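Local coordinates for protein sulfate transporter 4.1, chloroplastic (Arabidopsis thaliana, PDB 7LHV) that cotransports sulfate with protons across a membrane as a secondary active symporter of the SLC26/SulP family and may help regulate sulfate assimilation, at residues G142-Q146 with N359-D364; E189-L194 with E368-L372. Residue numbers count along the deposited sequence, not the author numbering.

Contact 1. Residues G142-Q146 with N359-D364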
# COMPACT_ATOMS: atom_id res chain seq x y z
N GLY A 142 23.34 -16.72 -13.07
CA GLY A 142 22.07 -17.16 -12.53
C GLY A 142 22.23 -18.15 -11.40
O GLY A 142 23.11 -19.01 -11.43
N SER A 143 21.37 -18.03 -10.40
CA SER A 143 21.40 -18.93 -9.25
C SER A 143 20.65 -20.23 -9.50
O SER A 143 21.05 -21.27 -8.97
CB SER A 143 20.82 -18.23 -8.02
OG SER A 143 21.64 -17.15 -7.62
N SER A 144 19.57 -20.19 -10.28
CA SER A 144 18.80 -21.39 -10.54
C SER A 144 19.54 -22.31 -11.51
O SER A 144 20.24 -21.85 -12.41
CB SER A 144 17.43 -21.03 -11.11
OG SER A 144 16.59 -22.16 -11.17
N ARG A 145 19.38 -23.62 -11.30
CA ARG A 145 20.03 -24.61 -12.14
C ARG A 145 19.08 -25.27 -13.14
O ARG A 145 19.55 -25.99 -14.02
CB ARG A 145 20.68 -25.69 -11.28
CG ARG A 145 21.73 -25.15 -10.32
CD ARG A 145 22.24 -26.24 -9.39
NE ARG A 145 23.06 -25.69 -8.32
CZ ARG A 145 23.51 -26.38 -7.29
NH1 ARG A 145 23.23 -27.67 -7.15
NH2 ARG A 145 24.26 -25.78 -6.37
N GLN A 146 17.78 -25.03 -13.03
CA GLN A 146 16.82 -25.57 -13.98
C GLN A 146 16.01 -24.51 -14.70
O GLN A 146 15.27 -24.85 -15.63
CB GLN A 146 15.83 -26.53 -13.28
CG GLN A 146 16.41 -27.88 -12.88
CD GLN A 146 17.40 -27.79 -11.75
OE1 GLN A 146 18.57 -28.16 -11.89
NE2 GLN A 146 16.95 -27.29 -10.60
N ASN A 359 14.72 -29.56 -6.04
CA ASN A 359 15.97 -30.19 -6.45
C ASN A 359 17.06 -30.11 -5.38
O ASN A 359 18.22 -30.40 -5.69
CB ASN A 359 16.46 -29.57 -7.75
CG ASN A 359 15.60 -29.95 -8.93
OD1 ASN A 359 15.73 -31.03 -9.49
ND2 ASN A 359 14.70 -29.05 -9.32
N ARG A 360 16.72 -29.72 -4.16
CA ARG A 360 17.62 -29.85 -3.01
C ARG A 360 18.88 -29.00 -3.16
O ARG A 360 20.01 -29.50 -3.09
CB ARG A 360 17.98 -31.32 -2.77
CG ARG A 360 16.83 -32.21 -2.34
CD ARG A 360 17.32 -33.63 -2.11
NE ARG A 360 16.23 -34.54 -1.77
CZ ARG A 360 15.81 -34.77 -0.54
NH1 ARG A 360 16.37 -34.19 0.51
NH2 ARG A 360 14.80 -35.62 -0.34
N TYR A 361 18.68 -27.70 -3.37
CA TYR A 361 19.79 -26.76 -3.33
C TYR A 361 19.27 -25.40 -2.89
O TYR A 361 18.08 -25.10 -2.99
CB TYR A 361 20.53 -26.68 -4.67
CG TYR A 361 19.73 -26.14 -5.83
CD1 TYR A 361 18.96 -26.98 -6.62
CD2 TYR A 361 19.76 -24.79 -6.15
CE1 TYR A 361 18.23 -26.48 -7.68
CE2 TYR A 361 19.04 -24.29 -7.21
CZ TYR A 361 18.27 -25.14 -7.97
OH TYR A 361 17.55 -24.65 -9.03
N GLU A 362 20.19 -24.58 -2.39
CA GLU A 362 19.83 -23.27 -1.85
C GLU A 362 19.65 -22.25 -2.96
O GLU A 362 20.33 -22.30 -3.99
CB GLU A 362 20.91 -22.78 -0.88
CG GLU A 362 21.11 -23.66 0.34
CD GLU A 362 21.39 -22.86 1.59
OE1 GLU A 362 22.08 -23.38 2.48
OE2 GLU A 362 20.92 -21.71 1.67
N LEU A 363 18.75 -21.30 -2.74
CA LEU A 363 18.52 -20.21 -3.66
C LEU A 363 17.94 -19.03 -2.90
O LEU A 363 17.12 -19.22 -2.00
CB LEU A 363 17.59 -20.62 -4.81
CG LEU A 363 17.42 -19.67 -6.00
CD1 LEU A 363 17.19 -20.48 -7.25
CD2 LEU A 363 16.26 -18.72 -5.78
N ASP A 364 18.37 -17.83 -3.26
CA ASP A 364 17.87 -16.60 -2.66
C ASP A 364 17.23 -15.72 -3.73
O ASP A 364 17.64 -15.74 -4.89
CB ASP A 364 18.98 -15.85 -1.93
CG ASP A 364 20.17 -15.55 -2.81
OD1 ASP A 364 20.17 -15.99 -3.98
OD2 ASP A 364 21.10 -14.86 -2.35

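Contact 2. Residues E189-L194 with E368-L372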
# COMPACT_ATOMS: atom_id res chain seq x y z
N GLU A 189 15.98 -4.45 -12.41
CA GLU A 189 16.16 -5.73 -11.73
C GLU A 189 17.45 -5.76 -10.93
O GLU A 189 17.47 -6.25 -9.79
CB GLU A 189 16.13 -6.87 -12.73
CG GLU A 189 14.79 -7.08 -13.40
CD GLU A 189 14.78 -8.30 -14.29
OE1 GLU A 189 13.69 -8.76 -14.66
OE2 GLU A 189 15.88 -8.79 -14.62
N CYS A 190 18.54 -5.24 -11.50
CA CYS A 190 19.80 -5.19 -10.76
C CYS A 190 19.69 -4.30 -9.53
O CYS A 190 20.23 -4.62 -8.47
CB CYS A 190 20.93 -4.72 -11.67
SG CYS A 190 21.71 -6.03 -12.63
N ILE A 191 18.99 -3.17 -9.66
CA ILE A 191 18.80 -2.27 -8.52
C ILE A 191 17.98 -2.96 -7.43
O ILE A 191 18.33 -2.91 -6.25
CB ILE A 191 18.16 -0.95 -8.98
CG1 ILE A 191 19.21 -0.03 -9.58
CG2 ILE A 191 17.45 -0.27 -7.82
CD1 ILE A 191 18.63 1.18 -10.28
N MET A 192 16.89 -3.61 -7.82
CA MET A 192 16.02 -4.26 -6.84
C MET A 192 16.65 -5.52 -6.26
O MET A 192 16.21 -5.99 -5.20
CB MET A 192 14.67 -4.60 -7.47
CG MET A 192 13.87 -3.39 -7.89
SD MET A 192 12.88 -2.68 -6.57
CE MET A 192 11.63 -3.95 -6.36
N GLY A 193 17.65 -6.09 -6.92
CA GLY A 193 18.36 -7.23 -6.37
C GLY A 193 19.49 -6.83 -5.45
O GLY A 193 19.73 -7.49 -4.44
N LEU A 194 20.21 -5.76 -5.80
CA LEU A 194 21.27 -5.26 -4.92
C LEU A 194 20.70 -4.69 -3.63
O LEU A 194 21.23 -4.94 -2.55
CB LEU A 194 22.10 -4.21 -5.65
CG LEU A 194 23.26 -4.73 -6.50
CD1 LEU A 194 23.99 -3.57 -7.15
CD2 LEU A 194 24.21 -5.57 -5.66
N GLU A 368 19.09 -14.06 -7.54
CA GLU A 368 18.39 -14.43 -8.76
C GLU A 368 17.94 -13.20 -9.54
O GLU A 368 18.08 -13.15 -10.77
CB GLU A 368 17.19 -15.32 -8.42
CG GLU A 368 16.29 -15.59 -9.61
CD GLU A 368 16.89 -16.56 -10.60
OE1 GLU A 368 17.89 -17.23 -10.25
OE2 GLU A 368 16.37 -16.66 -11.73
N LEU A 369 17.41 -12.19 -8.85
CA LEU A 369 17.04 -10.95 -9.53
C LEU A 369 18.27 -10.25 -10.10
O LEU A 369 18.21 -9.68 -11.19
CB LEU A 369 16.29 -10.02 -8.58
CG LEU A 369 14.79 -10.23 -8.48
CD1 LEU A 369 14.22 -9.38 -7.36
CD2 LEU A 369 14.14 -9.87 -9.80
N PHE A 370 19.38 -10.27 -9.37
CA PHE A 370 20.60 -9.66 -9.89
C PHE A 370 21.06 -10.38 -11.16
O PHE A 370 21.49 -9.74 -12.12
CB PHE A 370 21.69 -9.66 -8.83
CG PHE A 370 22.96 -8.99 -9.27
CD1 PHE A 370 23.06 -7.61 -9.23
CD2 PHE A 370 24.04 -9.73 -9.71
CE1 PHE A 370 24.22 -6.98 -9.63
CE2 PHE A 370 25.20 -9.10 -10.12
CZ PHE A 370 25.29 -7.73 -10.08
N GLY A 371 20.98 -11.71 -11.17
CA GLY A 371 21.36 -12.46 -12.36
C GLY A 371 20.45 -12.17 -13.54
O GLY A 371 20.92 -12.02 -14.67
N LEU A 372 19.14 -12.10 -13.29
CA LEU A 372 18.21 -11.73 -14.36
C LEU A 372 18.52 -10.34 -14.90
O LEU A 372 18.49 -10.11 -16.11
CB LEU A 372 16.77 -11.79 -13.87
CG LEU A 372 16.17 -13.14 -13.52
CD1 LEU A 372 14.79 -12.97 -12.93
CD2 LEU A 372 16.11 -13.99 -14.77

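Contact 1. Residues G142-Q146 with N359-D364
Two loops of the membrane domain can be joined by a single well-placed aromatic residue, and residues 359-364 illustrate how. Asn-359, which follows helix 330-358, hydrogen-bonds through ND2 to the carbonyl oxygen of Leu-355 and to OD1 of Asn-398, while its side chain borders that of Gln-146. Tyr-361 then does most of the work. The extended Arg-145 side chain lies across one face of its ring: Arg-145 CD stands 4.1 Å from the ring centroid, almost exactly on the ring normal, as a CH-pi contact, and the guanidinium stacks nearly flat (planes at 7°), giving an off-centre cation-pi interaction with Arg-145 CZ 4.6 Å from the Tyr-361 ring centroid. At the far end of the ring, the Tyr-361 hydroxyl OH accepts a nearly linear hydrogen bond from Arg-145 N (3.1 Å) and a weak one from Ser-144 OG (3.4 Å). Leu-363 adds apolar contact, its CD1 3.8 Å from Ser-144 CA, before Asp-364 turns its OD2 to Ser-367. The two loops run roughly antiparallel, so the loop between helix 125-141 and strand 149-150 rests on the linker from helix 330-358 to helix 365-381, with Tyr-361 and Leu-363 also packed on Ala-356.

Contact 2. Residues E189-L194 with E368-L372
Phe-370 overlaps the side chains of Cys-190 and Leu-194, one helical turn apart on helix 173-194. Cys-190 SG sits obliquely to the ring, 4.5 Å from its centroid, as a sulfur-aromatic contact, and Leu-194 CG reaches Phe-370 CD1 at 4.0 Å. The two helices exemplify how a small residue lets transmembrane helices approach closely. The local axes come within 7.4 Å at an angle of 159°, nearly antiparallel, and the CA atoms of Cys-190 and Phe-370 are just 4.6 Å apart. Gly-193 is part of the reason: a CB there would point into the neighbouring helix and clash with Phe-370 N, whereas the bare CA sits 4.1 Å from Leu-369 CB. Leu-369 packs beside this glycine, and its carbonyl O lies 3.8 Å from Glu-189 O. Further along, the buried Glu-189 extends past Leu-372, with OE2 3.2 Å from Leu-372 CB; OE2 is hydrogen-bonded to Asn-376, a turn later on helix 365-381. Across these segments the helices are therefore held by apolar fit at a glycine and by the sulfur-aromatic contact, while Glu-189 OE2 supplies a polar tie between the helices by its hydrogen bond to Asn-376.

Overall arrangement
The contacts lie 15 Å apart, centre to centre, and share helix 365-381: contact 1 engages the loop leading into it, contact 2 its first turns. Glu-368 connects them. It belongs to a segment of contact 2 but makes no contact with residues 189-194; its OE1 instead accepts a weak hydrogen bond from Ser-144 N of contact 1 at 3.4 Å, while OE2 bonds to Tyr-138 on helix 125-141. Lipid and subunit surroundings differ. Leu-194 of contact 2 touches a bound phosphatidylcholine, whereas the side chain of Asp-364 in contact 1 is about 10 Å from one. Within residues 359-364, Arg-360, which does not touch 142-146, forms a salt bridge with Asp-557 of the second subunit; no other protein chain touches contact 2.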